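Side-chain contacts in F420-dependent methylenetetrahydromethanopterin dehydrogenase (Methanopyrus kandleri, PDB 1QV9), which catalyses the reversible reduction of methenyl-tetrahydromethanopterin to methylene-tetrahydromethanopterin with reduced coenzyme F420, a step of methanogenesis from carbon dioxide: residues 14-19 / 146-151; 22-27 / 33-38; 115-120 / 158-163; 121-126 / 239-244. All coordinates share one frame; numbering follows the deposited sequence. Where two conformers were deposited one is given.

In the fold
In contact 2 a loop with a 3-10 turn, and in contact 3 helix 153-169, pack on strands of the parallel sheet; the centres are about 15 Å apart, and Leu24 packs on Phe161. Contact 1 lies near the middle of the subunit, its centre about 12 Å from that of contact 3 and about 11 Å from that of contact 4. Asp122 joins contact 4 to contact 1: its OD2 accepts from Thr16 N at 2.7 Å and its OD1 from Gly15 N at 2.8 Å. Contacts 2 and 4 lie on opposite sides of the chain's centre, centres about 26 Å apart. Contacts 1, 2 and 4 also touch the second subunit.

Contact 1: residues 14-19 / 146-151; sequences LGTSMM and KVLAAT
Leu148 pushes one methyl, CD1, against the first turn of helix 15-19, at the point where Gly15 and Thr16 meet. Because Gly15 has no side chain, the methyl rests on the backbone itself: Leu148 CD1 is 4.2 Å from Gly15 C and 4.1 Å from Thr16 N. The same methyl lies 3.8 Å from Thr16 OG1, a van der Waals touch, since a methyl cannot hydrogen-bond; the hydroxyl has its polar partner elsewhere. The leucine reaches this far through an extended second torsion (chi2 180°), with CG anti to its own carbonyl carbon. The two side chains cross at about a right angle, and the CA atoms of Gly15 and Leu148 come to 7.7 Å. Helix 15-19 follows the sheet strand 4-10 of the alpha/beta domain, while 134-150 is a long helix packed against helices 197-223 and 227-257, so Leu148 sits where sheet domain and helices meet. Packing between the two segments is looser beyond this corner. Toward Met19 and Ala149 they no longer touch directly; Phe154 of helix 153-169 packs on both residues, as it does on Thr16 and Leu148, and Met137 and Ala138 of the second subunit close in there as well. Nothing here opens to solvent. The far side of 146-151 is held by its own bonds: Val147 O takes Thr151 OG1 at 2.7 Å and also Thr151 N, the two donors arriving from opposite faces of the carbonyl plane. Thr151 then packs on Ala206 and Leu207 of helix 197-223.

Contact 2: residues 22-27 / 33-38; sequences MLLDER and VEFRVV
Asp25 and Val33 bring the two backbones nearest, 8.2 Å between CA atoms, beside a short 3-10 turn that begins at Met22, with Asp25 N bonded to Met22 O. Val33 and Phe35, two apart on the strand, both send their CB toward the turn. With CG anti to the carbonyl carbon (chi1 -54°), Phe35 brings the outer end of its ring to Leu24: Leu24 CD1 is 3.9 Å from Phe35 CZ, and Leu24 CB lies 4.0 Å from both Phe35 CE1 and CZ. The two side chains cross at about a right angle, and Phe8 of the neighbouring strand stacks edge-to-face with Phe35. Strand 33-39 is an edge strand of the chain's own parallel sheet, but Val37 and Val38 pair antiparallel with a strand of the second subunit, carrying the sheet across the interface. Asp25 touches Val33 more lightly, OD2 to CG2 at 4.2 Å; OD2 also makes a salt bridge to Lys43 of the second subunit. Glu34 points away from the turn and pairs along the strand with Arg36, whose NH1 lies 2.8 Å from Glu34 OE1. Arg36 NH2 adds a 3.0 Å bond to Phe35 O from above the carbonyl plane.

Contact 3: residues 115-120 / 158-163; sequences GYILVK and QEAFDE
Ile117 stands out from its strand toward helix 153-169 and meets it with its last carbon, CD1. The side chain is stretched, CG1 anti to the carbonyl carbon and chi2 at 177°, and this sets the methyl between two neighbouring residues of the helix. On one of them, Ala160, the CB points toward the strand and meets Ile117 CD1 at 4.0 Å, methyl to methyl. Phe161 starts out along the flank of the helix, but its ring swings in until CE1 is 3.9 Å from Ile117 CD1; isoleucine and phenylalanine cross obliquely. The helix lies in the beta-alpha-beta connection from strand 115-119 to its parallel neighbour 180-183, and it covers the face of the sheet where Ile97 and Ile183 also pack on Ile117. Tyr116, the residue before it, serves the other face, against helix 106-111. Gln158 and Asp162 lie on a part of the helix turned from the strand, where Gln158 NE2 bonds to Thr264 O and Asp162 to His266 and Arg30. The atoms that touch between the two segments are all carbon, so the contact rests on shape and burial, with no polar pair between the two segments to fix their register.

Contact 4: residues 121-126 / 239-244; sequences PDAMLG and EMMRKA
A single methyl carries this contact: CE of Met241, a selenomethionine, is the one helix atom that comes close to the loop 121-126. It lies 4.0 Å from Ala123 CB and, more loosely, 4.3 Å from Pro121 O. Met241 leaves its helix with CG anti to the backbone N (chi1 -173°), then bends at both following torsions, chi2 63° and chi3 75°, so the chain folds round its selenium and presents the methyl to the loop. The CA atoms of Ala123 and Met241 stay 9.0 Å apart, and the side chains span the interval. The loop is shaped by an inverse gamma turn centred on Asp122, in which Ala123 N makes a weak 2.8 Å bond to Pro121 O. With the turn in place, the Ala123 CB points toward the helix and the Asp122 CB away. Tyr140 of helix 134-150 borders both partners, packing on Met241 and bonding through OH to Ala123 O. Glu239, Arg242 and Lys243 are engaged with other chains: Arg242 and Lys243 both reach Glu250 of the third subunit, and Glu239 reaches Lys256 of the second. The arrangement is that of a long bundle helix, 227-257, with one side on a loop at the sheet's end and another in the subunit interfaces of a trimer of dimers.

Contact 1: residues 14-19 / 146-151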
loop_
_atom_site.group_PDB
_atom_site.type_symbol
_atom_site.label_atom_id
_atom_site.label_comp_id
_atom_site.label_asym_id
_atom_site.label_seq_id
_atom_site.Cartn_x
_atom_site.Cartn_y
_atom_site.Cartn_z
ATOM N N LEU A 14 -2.657 -29.064 5.542
ATOM C CA LEU A 14 -3.716 -28.103 5.723
ATOM C C LEU A 14 -3.054 -27.037 6.595
ATOM O O LEU A 14 -2.137 -27.340 7.371
ATOM C CB LEU A 14 -4.876 -28.768 6.507
ATOM C CG LEU A 14 -6.334 -28.677 6.071
ATOM C CD1 LEU A 14 -6.479 -28.867 4.577
ATOM C CD2 LEU A 14 -7.123 -29.714 6.857
ATOM N N GLY A 15 -3.484 -25.790 6.455
ATOM C CA GLY A 15 -2.911 -24.773 7.299
ATOM C C GLY A 15 -3.124 -25.082 8.769
ATOM O O GLY A 15 -2.241 -24.886 9.594
ATOM N N THR A 16 -4.296 -25.594 9.131
ATOM C CA THR A 16 -4.537 -25.849 10.545
ATOM C C THR A 16 -3.711 -27.024 11.062
ATOM O O THR A 16 -3.271 -27.013 12.209
ATOM C CB THR A 16 -6.056 -26.083 10.798
ATOM O OG1 THR A 16 -6.770 -24.949 10.289
ATOM C CG2 THR A 16 -6.363 -26.216 12.322
ATOM N N SER A 17 -3.474 -28.025 10.219
ATOM C CA SER A 17 -2.703 -29.166 10.703
ATOM C C SER A 17 -1.227 -28.798 10.873
ATOM O O SER A 17 -0.540 -29.374 11.716
ATOM C CB SER A 17 -2.929 -30.398 9.820
ATOM O OG SER A 17 -2.508 -30.191 8.489
HETATM N N MSE A 18 -0.737 -27.858 10.060
HETATM C CA MSE A 18 0.658 -27.411 10.174
HETATM C C MSE A 18 0.899 -26.897 11.586
HETATM O O MSE A 18 1.866 -27.286 12.249
HETATM C CB MSE A 18 0.982 -26.240 9.217
HETATM C CG MSE A 18 1.155 -26.598 7.752
HETATM SE SE MSE A 18 1.941 -25.131 6.705
HETATM C CE MSE A 18 3.296 -24.581 7.939
HETATM N N MSE A 19 -0.002 -26.021 12.036
HETATM C CA MSE A 19 0.106 -25.343 13.330
HETATM C C MSE A 19 -0.551 -25.911 14.582
HETATM O O MSE A 19 -0.165 -25.519 15.688
HETATM C CB MSE A 19 -0.423 -23.899 13.190
HETATM C CG MSE A 19 0.528 -22.883 12.536
HETATM SE SE MSE A 19 1.720 -22.204 13.842
HETATM C CE MSE A 19 3.303 -21.869 12.810
ATOM N N LYS A 146 -1.392 -16.623 7.694
ATOM C CA LYS A 146 -1.687 -15.261 8.164
ATOM C C LYS A 146 -3.210 -15.097 8.321
ATOM O O LYS A 146 -3.704 -14.518 9.294
ATOM C CB LYS A 146 -1.129 -14.233 7.155
ATOM C CG LYS A 146 -1.505 -12.795 7.401
ATOM C CD LYS A 146 -1.149 -12.353 8.799
ATOM C CE LYS A 146 -1.410 -10.870 8.959
ATOM N NZ LYS A 146 -1.156 -10.391 10.324
ATOM N N VAL A 147 -3.970 -15.584 7.339
ATOM C CA VAL A 147 -5.421 -15.478 7.443
ATOM C C VAL A 147 -5.948 -16.214 8.673
ATOM O O VAL A 147 -6.693 -15.631 9.473
ATOM C CB VAL A 147 -6.082 -16.065 6.165
ATOM C CG1 VAL A 147 -7.635 -16.210 6.370
ATOM C CG2 VAL A 147 -5.778 -15.169 4.981
ATOM N N LEU A 148 -5.567 -17.473 8.836
ATOM C CA LEU A 148 -6.101 -18.255 9.964
ATOM C C LEU A 148 -5.679 -17.691 11.322
ATOM O O LEU A 148 -6.438 -17.775 12.307
ATOM C CB LEU A 148 -5.701 -19.734 9.823
ATOM C CG LEU A 148 -6.229 -20.364 8.524
ATOM C CD1 LEU A 148 -5.789 -21.796 8.457
ATOM C CD2 LEU A 148 -7.771 -20.311 8.499
ATOM N N ALA A 149 -4.504 -17.087 11.380
ATOM C CA ALA A 149 -4.030 -16.532 12.650
ATOM C C ALA A 149 -4.662 -15.189 12.938
ATOM O O ALA A 149 -5.334 -15.032 13.965
ATOM C CB ALA A 149 -2.489 -16.408 12.609
ATOM N N ALA A 150 -4.487 -14.216 12.049
ATOM C CA ALA A 150 -4.978 -12.864 12.292
ATOM C C ALA A 150 -6.492 -12.701 12.352
ATOM O O ALA A 150 -6.980 -11.727 12.907
ATOM C CB ALA A 150 -4.331 -11.877 11.288
ATOM N N THR A 151 -7.241 -13.634 11.758
ATOM C CA THR A 151 -8.715 -13.531 11.847
ATOM C C THR A 151 -9.202 -14.123 13.165
ATOM O O THR A 151 -10.371 -13.913 13.543
ATOM C CB THR A 151 -9.406 -14.297 10.707
ATOM O OG1 THR A 151 -9.048 -15.679 10.797
ATOM C CG2 THR A 151 -9.030 -13.665 9.343
#

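Contact 2: residues 22-27 / 33-38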
loop_
_atom_site.group_PDB
_atom_site.type_symbol
_atom_site.label_atom_id
_atom_site.label_comp_id
_atom_site.label_asym_id
_atom_site.label_seq_id
_atom_site.Cartn_x
_atom_site.Cartn_y
_atom_site.Cartn_z
HETATM N N MSE A 22 1.554 -26.667 17.783
HETATM C CA MSE A 22 2.319 -25.548 18.301
HETATM C C MSE A 22 1.480 -24.451 18.926
HETATM O O MSE A 22 1.976 -23.686 19.763
HETATM C CB MSE A 22 3.243 -25.003 17.215
HETATM C CG MSE A 22 4.229 -26.077 16.843
HETATM SE SE MSE A 22 5.543 -25.528 15.578
HETATM C CE MSE A 22 4.506 -25.604 13.991
ATOM N N LEU A 23 0.219 -24.352 18.526
ATOM C CA LEU A 23 -0.672 -23.358 19.121
ATOM C C LEU A 23 -0.916 -23.663 20.595
ATOM O O LEU A 23 -1.410 -22.795 21.336
ATOM C CB LEU A 23 -2.033 -23.362 18.405
ATOM C CG LEU A 23 -2.018 -22.908 16.948
ATOM C CD1 LEU A 23 -3.396 -23.280 16.326
ATOM C CD2 LEU A 23 -1.730 -21.425 16.843
ATOM N N LEU A 24 -0.574 -24.870 21.023
ATOM C CA LEU A 24 -0.807 -25.260 22.426
ATOM C C LEU A 24 0.406 -25.026 23.369
ATOM O O LEU A 24 0.279 -25.120 24.591
ATOM C CB LEU A 24 -1.244 -26.726 22.467
ATOM C CG LEU A 24 -2.377 -27.050 21.483
ATOM C CD1 LEU A 24 -2.774 -28.522 21.558
ATOM C CD2 LEU A 24 -3.576 -26.127 21.801
ATOM N N ASP A 25 1.578 -24.692 22.838
ATOM C CA ASP A 25 2.746 -24.487 23.737
ATOM C C ASP A 25 3.685 -23.577 22.945
ATOM O O ASP A 25 4.822 -23.963 22.572
ATOM C CB ASP A 25 3.363 -25.857 24.001
ATOM C CG ASP A 25 4.482 -25.826 25.002
ATOM O OD1 ASP A 25 4.588 -24.826 25.769
ATOM O OD2 ASP A 25 5.232 -26.837 25.020
ATOM N N GLU A 26 3.209 -22.348 22.727
ATOM C CA GLU A 26 3.891 -21.429 21.854
ATOM C C GLU A 26 5.325 -21.073 22.157
ATOM O O GLU A 26 6.072 -20.704 21.246
ATOM C CB GLU A 26 3.054 -20.157 21.674
ATOM C CG GLU A 26 2.928 -19.278 22.940
ATOM C CD GLU A 26 1.846 -19.736 23.917
ATOM O OE1 GLU A 26 1.569 -18.960 24.858
ATOM O OE2 GLU A 26 1.267 -20.827 23.759
ATOM N N ARG A 27 5.723 -21.180 23.415
ATOM C CA ARG A 27 7.109 -20.868 23.787
ATOM C C ARG A 27 7.808 -22.111 24.367
ATOM O O ARG A 27 8.904 -21.994 24.920
ATOM C CB ARG A 27 7.142 -19.712 24.813
ATOM C CG ARG A 27 6.727 -18.324 24.254
ATOM C CD ARG A 27 6.569 -17.300 25.392
ATOM N NE ARG A 27 5.863 -17.994 26.459
ATOM C CZ ARG A 27 4.548 -18.147 26.514
ATOM N NH1 ARG A 27 4.026 -18.856 27.505
ATOM N NH2 ARG A 27 3.746 -17.538 25.638
ATOM N N VAL A 33 2.056 -30.393 29.550
ATOM C CA VAL A 33 1.753 -31.167 28.348
ATOM C C VAL A 33 3.008 -31.825 27.784
ATOM O O VAL A 33 4.116 -31.365 28.019
ATOM C CB VAL A 33 1.157 -30.264 27.213
ATOM C CG1 VAL A 33 -0.147 -29.656 27.664
ATOM C CG2 VAL A 33 2.172 -29.168 26.817
ATOM N N GLU A 34 2.801 -32.882 27.018
ATOM C CA GLU A 34 3.876 -33.592 26.336
ATOM C C GLU A 34 3.223 -34.139 25.086
ATOM O O GLU A 34 2.178 -34.783 25.172
ATOM C CB GLU A 34 4.408 -34.746 27.192
ATOM C CG GLU A 34 5.553 -35.470 26.512
ATOM C CD GLU A 34 6.294 -36.452 27.415
ATOM O OE1 GLU A 34 7.329 -36.977 26.959
ATOM O OE2 GLU A 34 5.857 -36.696 28.561
ATOM N N PHE A 35 3.825 -33.866 23.928
ATOM C CA PHE A 35 3.258 -34.340 22.669
ATOM C C PHE A 35 4.271 -35.104 21.833
ATOM O O PHE A 35 5.486 -34.943 21.968
ATOM C CB PHE A 35 2.817 -33.144 21.796
ATOM C CG PHE A 35 1.871 -32.177 22.469
ATOM C CD1 PHE A 35 2.004 -30.817 22.284
ATOM C CD2 PHE A 35 0.805 -32.638 23.220
ATOM C CE1 PHE A 35 1.072 -29.909 22.848
ATOM C CE2 PHE A 35 -0.124 -31.737 23.787
ATOM C CZ PHE A 35 0.022 -30.376 23.593
ATOM N N ARG A 36 3.745 -35.952 20.973
ATOM C CA ARG A 36 4.522 -36.669 19.976
ATOM C C ARG A 36 3.808 -36.338 18.665
ATOM O O ARG A 36 2.583 -36.253 18.631
ATOM C CB ARG A 36 4.508 -38.178 20.193
ATOM C CG ARG A 36 5.229 -38.645 21.474
ATOM C CD ARG A 36 6.735 -38.290 21.420
ATOM N NE ARG A 36 7.374 -38.752 22.653
ATOM C CZ ARG A 36 7.495 -38.029 23.753
ATOM N NH1 ARG A 36 8.079 -38.580 24.808
ATOM N NH2 ARG A 36 7.068 -36.768 23.791
ATOM N N VAL A 37 4.566 -36.102 17.603
ATOM C CA VAL A 37 3.994 -35.785 16.290
ATOM C C VAL A 37 4.559 -36.772 15.282
ATOM O O VAL A 37 5.770 -37.003 15.258
ATOM C CB VAL A 37 4.336 -34.330 15.877
ATOM C CG1 VAL A 37 3.688 -33.994 14.514
ATOM C CG2 VAL A 37 3.855 -33.382 16.934
ATOM N N VAL A 38 3.710 -37.368 14.438
ATOM C CA VAL A 38 4.207 -38.345 13.466
ATOM C C VAL A 38 3.417 -38.202 12.178
ATOM O O VAL A 38 2.296 -37.707 12.198
ATOM C CB VAL A 38 4.066 -39.796 13.970
ATOM C CG1 VAL A 38 4.866 -39.968 15.246
ATOM C CG2 VAL A 38 2.572 -40.156 14.192
#

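Contact 3: residues 115-120 / 158-163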
loop_
_atom_site.group_PDB
_atom_site.type_symbol
_atom_site.label_atom_id
_atom_site.label_comp_id
_atom_site.label_asym_id
_atom_site.label_seq_id
_atom_site.Cartn_x
_atom_site.Cartn_y
_atom_site.Cartn_z
ATOM N N GLY A 115 -14.261 -36.846 17.520
ATOM C CA GLY A 115 -14.494 -35.417 17.525
ATOM C C GLY A 115 -13.971 -34.864 16.192
ATOM O O GLY A 115 -13.287 -35.571 15.409
ATOM N N TYR A 116 -14.324 -33.620 15.893
ATOM C CA TYR A 116 -13.823 -33.001 14.654
ATOM C C TYR A 116 -13.802 -31.494 14.717
ATOM O O TYR A 116 -14.568 -30.881 15.443
ATOM C CB TYR A 116 -14.643 -33.406 13.400
ATOM C CG TYR A 116 -16.148 -33.190 13.475
ATOM C CD1 TYR A 116 -16.978 -34.240 13.857
ATOM C CD2 TYR A 116 -16.724 -31.948 13.223
ATOM C CE1 TYR A 116 -18.358 -34.056 13.992
ATOM C CE2 TYR A 116 -18.110 -31.752 13.366
ATOM C CZ TYR A 116 -18.904 -32.819 13.749
ATOM O OH TYR A 116 -20.269 -32.647 13.888
ATOM N N ILE A 117 -12.870 -30.899 13.969
ATOM C CA ILE A 117 -12.842 -29.453 13.834
ATOM C C ILE A 117 -12.634 -29.311 12.338
ATOM O O ILE A 117 -11.579 -29.683 11.801
ATOM C CB ILE A 117 -11.683 -28.761 14.580
ATOM C CG1 ILE A 117 -11.818 -29.066 16.076
ATOM C CG2 ILE A 117 -11.758 -27.235 14.333
ATOM C CD1 ILE A 117 -10.678 -28.494 16.964
ATOM N N LEU A 118 -13.671 -28.835 11.650
ATOM C CA LEU A 118 -13.598 -28.659 10.204
ATOM C C LEU A 118 -13.452 -27.168 9.918
ATOM O O LEU A 118 -14.305 -26.380 10.287
ATOM C CB LEU A 118 -14.857 -29.215 9.541
ATOM C CG LEU A 118 -15.026 -30.721 9.806
ATOM C CD1 LEU A 118 -16.279 -31.207 9.095
ATOM C CD2 LEU A 118 -13.797 -31.494 9.258
ATOM N N VAL A 119 -12.355 -26.774 9.275
ATOM C CA VAL A 119 -12.084 -25.378 9.015
ATOM C C VAL A 119 -12.371 -25.073 7.550
ATOM O O VAL A 119 -11.556 -25.379 6.655
ATOM C CB VAL A 119 -10.598 -25.082 9.381
ATOM C CG1 VAL A 119 -10.286 -23.599 9.227
ATOM C CG2 VAL A 119 -10.370 -25.505 10.834
ATOM N N LYS A 120 -13.529 -24.461 7.292
ATOM C CA LYS A 120 -13.898 -24.197 5.897
ATOM C C LYS A 120 -12.946 -23.253 5.158
ATOM O O LYS A 120 -12.674 -23.420 3.985
ATOM C CB LYS A 120 -15.371 -23.728 5.799
ATOM C CG LYS A 120 -16.307 -24.741 6.430
ATOM C CD LYS A 120 -17.803 -24.414 6.242
ATOM C CE LYS A 120 -18.249 -24.819 4.852
ATOM N NZ LYS A 120 -19.710 -24.565 4.646
ATOM N N GLN A 158 -7.135 -23.292 19.434
ATOM C CA GLN A 158 -6.367 -23.285 20.675
ATOM C C GLN A 158 -7.339 -23.532 21.825
ATOM O O GLN A 158 -7.077 -24.393 22.675
ATOM C CB GLN A 158 -5.671 -21.934 20.874
ATOM C CG GLN A 158 -4.897 -21.805 22.205
ATOM C CD GLN A 158 -4.594 -20.366 22.656
ATOM O OE1 GLN A 158 -4.694 -19.401 21.886
ATOM N NE2 GLN A 158 -4.184 -20.224 23.932
ATOM N N GLU A 159 -8.455 -22.805 21.834
ATOM C CA GLU A 159 -9.403 -22.970 22.956
ATOM C C GLU A 159 -9.978 -24.356 23.041
ATOM O O GLU A 159 -10.091 -24.939 24.134
ATOM C CB GLU A 159 -10.542 -21.964 22.849
ATOM C CG GLU A 159 -10.181 -20.542 23.148
ATOM C CD GLU A 159 -11.405 -19.629 23.038
ATOM O OE1 GLU A 159 -12.504 -20.123 22.656
ATOM O OE2 GLU A 159 -11.261 -18.433 23.329
ATOM N N ALA A 160 -10.361 -24.907 21.897
ATOM C CA ALA A 160 -10.938 -26.240 21.899
ATOM C C ALA A 160 -9.968 -27.279 22.461
ATOM O O ALA A 160 -10.356 -28.171 23.231
ATOM C CB ALA A 160 -11.363 -26.644 20.491
ATOM N N PHE A 161 -8.698 -27.191 22.069
ATOM C CA PHE A 161 -7.727 -28.147 22.573
ATOM C C PHE A 161 -7.333 -27.875 23.997
ATOM O O PHE A 161 -7.080 -28.825 24.735
ATOM C CB PHE A 161 -6.486 -28.204 21.647
ATOM C CG PHE A 161 -6.681 -29.089 20.464
ATOM C CD1 PHE A 161 -6.720 -28.560 19.191
ATOM C CD2 PHE A 161 -6.915 -30.448 20.635
ATOM C CE1 PHE A 161 -7.001 -29.368 18.077
ATOM C CE2 PHE A 161 -7.200 -31.262 19.546
ATOM C CZ PHE A 161 -7.243 -30.720 18.255
ATOM N N ASP A 162 -7.300 -26.613 24.410
ATOM C CA ASP A 162 -6.954 -26.312 25.800
ATOM C C ASP A 162 -8.037 -26.907 26.731
ATOM O O ASP A 162 -7.705 -27.416 27.803
ATOM C CB ASP A 162 -6.803 -24.811 25.994
ATOM C CG ASP A 162 -5.375 -24.317 25.651
ATOM O OD1 ASP A 162 -5.207 -23.114 25.370
ATOM O OD2 ASP A 162 -4.425 -25.140 25.704
ATOM N N GLU A 163 -9.300 -26.853 26.314
ATOM C CA GLU A 163 -10.403 -27.432 27.098
ATOM C C GLU A 163 -10.219 -28.961 27.203
ATOM O O GLU A 163 -10.374 -29.565 28.275
ATOM C CB GLU A 163 -11.742 -27.112 26.424
ATOM C CG GLU A 163 -12.979 -27.695 27.130
ATOM C CD GLU A 163 -14.253 -27.570 26.288
ATOM O OE1 GLU A 163 -14.587 -26.443 25.861
ATOM O OE2 GLU A 163 -14.925 -28.601 26.052
#

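Contact 4: residues 121-126 / 239-244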
loop_
_atom_site.group_PDB
_atom_site.type_symbol
_atom_site.label_atom_id
_atom_site.label_comp_id
_atom_site.label_asym_id
_atom_site.label_seq_id
_atom_site.Cartn_x
_atom_site.Cartn_y
_atom_site.Cartn_z
ATOM N N PRO A 121 -12.400 -22.246 5.856
ATOM C CA PRO A 121 -11.482 -21.381 5.099
ATOM C C PRO A 121 -10.082 -21.985 4.816
ATOM O O PRO A 121 -9.264 -21.337 4.134
ATOM C CB PRO A 121 -11.359 -20.112 5.941
ATOM C CG PRO A 121 -12.075 -20.392 7.240
ATOM C CD PRO A 121 -12.951 -21.589 7.054
ATOM N N ASP A 122 -9.815 -23.196 5.313
ATOM C CA ASP A 122 -8.507 -23.855 5.099
ATOM C C ASP A 122 -8.608 -24.504 3.737
ATOM O O ASP A 122 -8.744 -25.728 3.607
ATOM C CB ASP A 122 -8.299 -24.912 6.188
ATOM C CG ASP A 122 -6.847 -25.184 6.474
ATOM O OD1 ASP A 122 -6.049 -25.153 5.509
ATOM O OD2 ASP A 122 -6.503 -25.464 7.657
ATOM N N ALA A 123 -8.490 -23.661 2.727
ATOM C CA ALA A 123 -8.716 -24.057 1.339
ATOM C C ALA A 123 -7.631 -24.796 0.586
ATOM O O ALA A 123 -6.456 -24.507 0.718
ATOM C CB ALA A 123 -9.080 -22.791 0.555
HETATM N N MSE A 124 -8.025 -25.788 -0.205
HETATM C CA MSE A 124 -7.058 -26.531 -1.011
HETATM C C MSE A 124 -6.386 -25.557 -1.988
HETATM O O MSE A 124 -7.029 -24.666 -2.553
HETATM C CB MSE A 124 -7.766 -27.639 -1.794
HETATM C CG MSE A 124 -6.825 -28.546 -2.565
HETATM SE SE MSE A 124 -7.835 -29.761 -3.693
HETATM C CE MSE A 124 -7.751 -28.771 -5.345
ATOM N N LEU A 125 -5.086 -25.726 -2.184
ATOM C CA LEU A 125 -4.346 -24.851 -3.070
ATOM C C LEU A 125 -4.457 -25.241 -4.556
ATOM O O LEU A 125 -5.061 -26.285 -4.884
ATOM C CB LEU A 125 -2.899 -24.715 -2.621
ATOM C CG LEU A 125 -2.052 -25.909 -2.238
ATOM C CD1 LEU A 125 -1.950 -26.902 -3.365
ATOM C CD2 LEU A 125 -0.675 -25.375 -1.827
ATOM N N GLY A 126 -3.885 -24.408 -5.431
ATOM C CA GLY A 126 -3.981 -24.637 -6.889
ATOM C C GLY A 126 -2.939 -25.633 -7.348
ATOM O O GLY A 126 -1.988 -25.284 -8.065
ATOM N N GLU A 239 -4.054 -15.644 -6.078
ATOM C CA GLU A 239 -4.164 -14.187 -5.962
ATOM C C GLU A 239 -5.269 -13.843 -4.947
ATOM O O GLU A 239 -5.143 -12.863 -4.208
ATOM C CB GLU A 239 -4.470 -13.500 -7.308
ATOM C CG GLU A 239 -3.387 -13.701 -8.374
ATOM C CD GLU A 239 -2.076 -12.945 -8.113
ATOM O OE1 GLU A 239 -1.051 -13.350 -8.716
ATOM O OE2 GLU A 239 -2.094 -11.941 -7.338
HETATM N N MSE A 240 -6.360 -14.610 -4.915
HETATM C CA MSE A 240 -7.439 -14.364 -3.942
HETATM C C MSE A 240 -6.902 -14.519 -2.521
HETATM O O MSE A 240 -7.205 -13.670 -1.666
HETATM C CB MSE A 240 -8.575 -15.355 -4.154
HETATM C CG MSE A 240 -9.265 -15.074 -5.450
HETATM SE SE MSE A 240 -10.524 -16.549 -5.893
HETATM C CE MSE A 240 -11.799 -16.247 -4.468
HETATM N N MSE A 241 -6.156 -15.591 -2.297
HETATM C CA MSE A 241 -5.643 -15.871 -0.947
HETATM C C MSE A 241 -4.665 -14.782 -0.496
HETATM O O MSE A 241 -4.656 -14.424 0.700
HETATM C CB MSE A 241 -4.999 -17.245 -0.882
HETATM C CG MSE A 241 -4.603 -17.657 0.533
HETATM SE SE MSE A 241 -6.120 -17.828 1.803
HETATM C CE MSE A 241 -6.822 -19.541 1.135
ATOM N N ARG A 242 -3.872 -14.261 -1.422
ATOM C CA ARG A 242 -2.933 -13.174 -1.067
ATOM C C ARG A 242 -3.746 -11.947 -0.601
ATOM O O ARG A 242 -3.359 -11.264 0.365
ATOM C CB ARG A 242 -2.046 -12.841 -2.278
ATOM C CG ARG A 242 -1.237 -11.551 -2.167
ATOM C CD ARG A 242 -0.235 -11.540 -3.318
ATOM N NE ARG A 242 0.559 -10.307 -3.334
ATOM C CZ ARG A 242 0.163 -9.171 -3.903
ATOM N NH1 ARG A 242 0.952 -8.084 -3.873
ATOM N NH2 ARG A 242 -1.012 -9.091 -4.537
ATOM N N LYS A 243 -4.885 -11.640 -1.226
ATOM C CA LYS A 243 -5.703 -10.510 -0.777
ATOM C C LYS A 243 -6.435 -10.793 0.536
ATOM O O LYS A 243 -6.699 -9.878 1.317
ATOM C CB LYS A 243 -6.719 -10.093 -1.857
ATOM C CG LYS A 243 -6.000 -9.388 -3.020
ATOM C CD LYS A 243 -5.150 -8.200 -2.502
ATOM C CE LYS A 243 -4.585 -7.306 -3.614
ATOM N NZ LYS A 243 -3.616 -8.048 -4.419
ATOM N N ALA A 244 -6.811 -12.055 0.765
ATOM C CA ALA A 244 -7.437 -12.402 2.026
ATOM C C ALA A 244 -6.379 -12.145 3.127
ATOM O O ALA A 244 -6.752 -11.650 4.182
ATOM C CB ALA A 244 -7.907 -13.901 2.036
#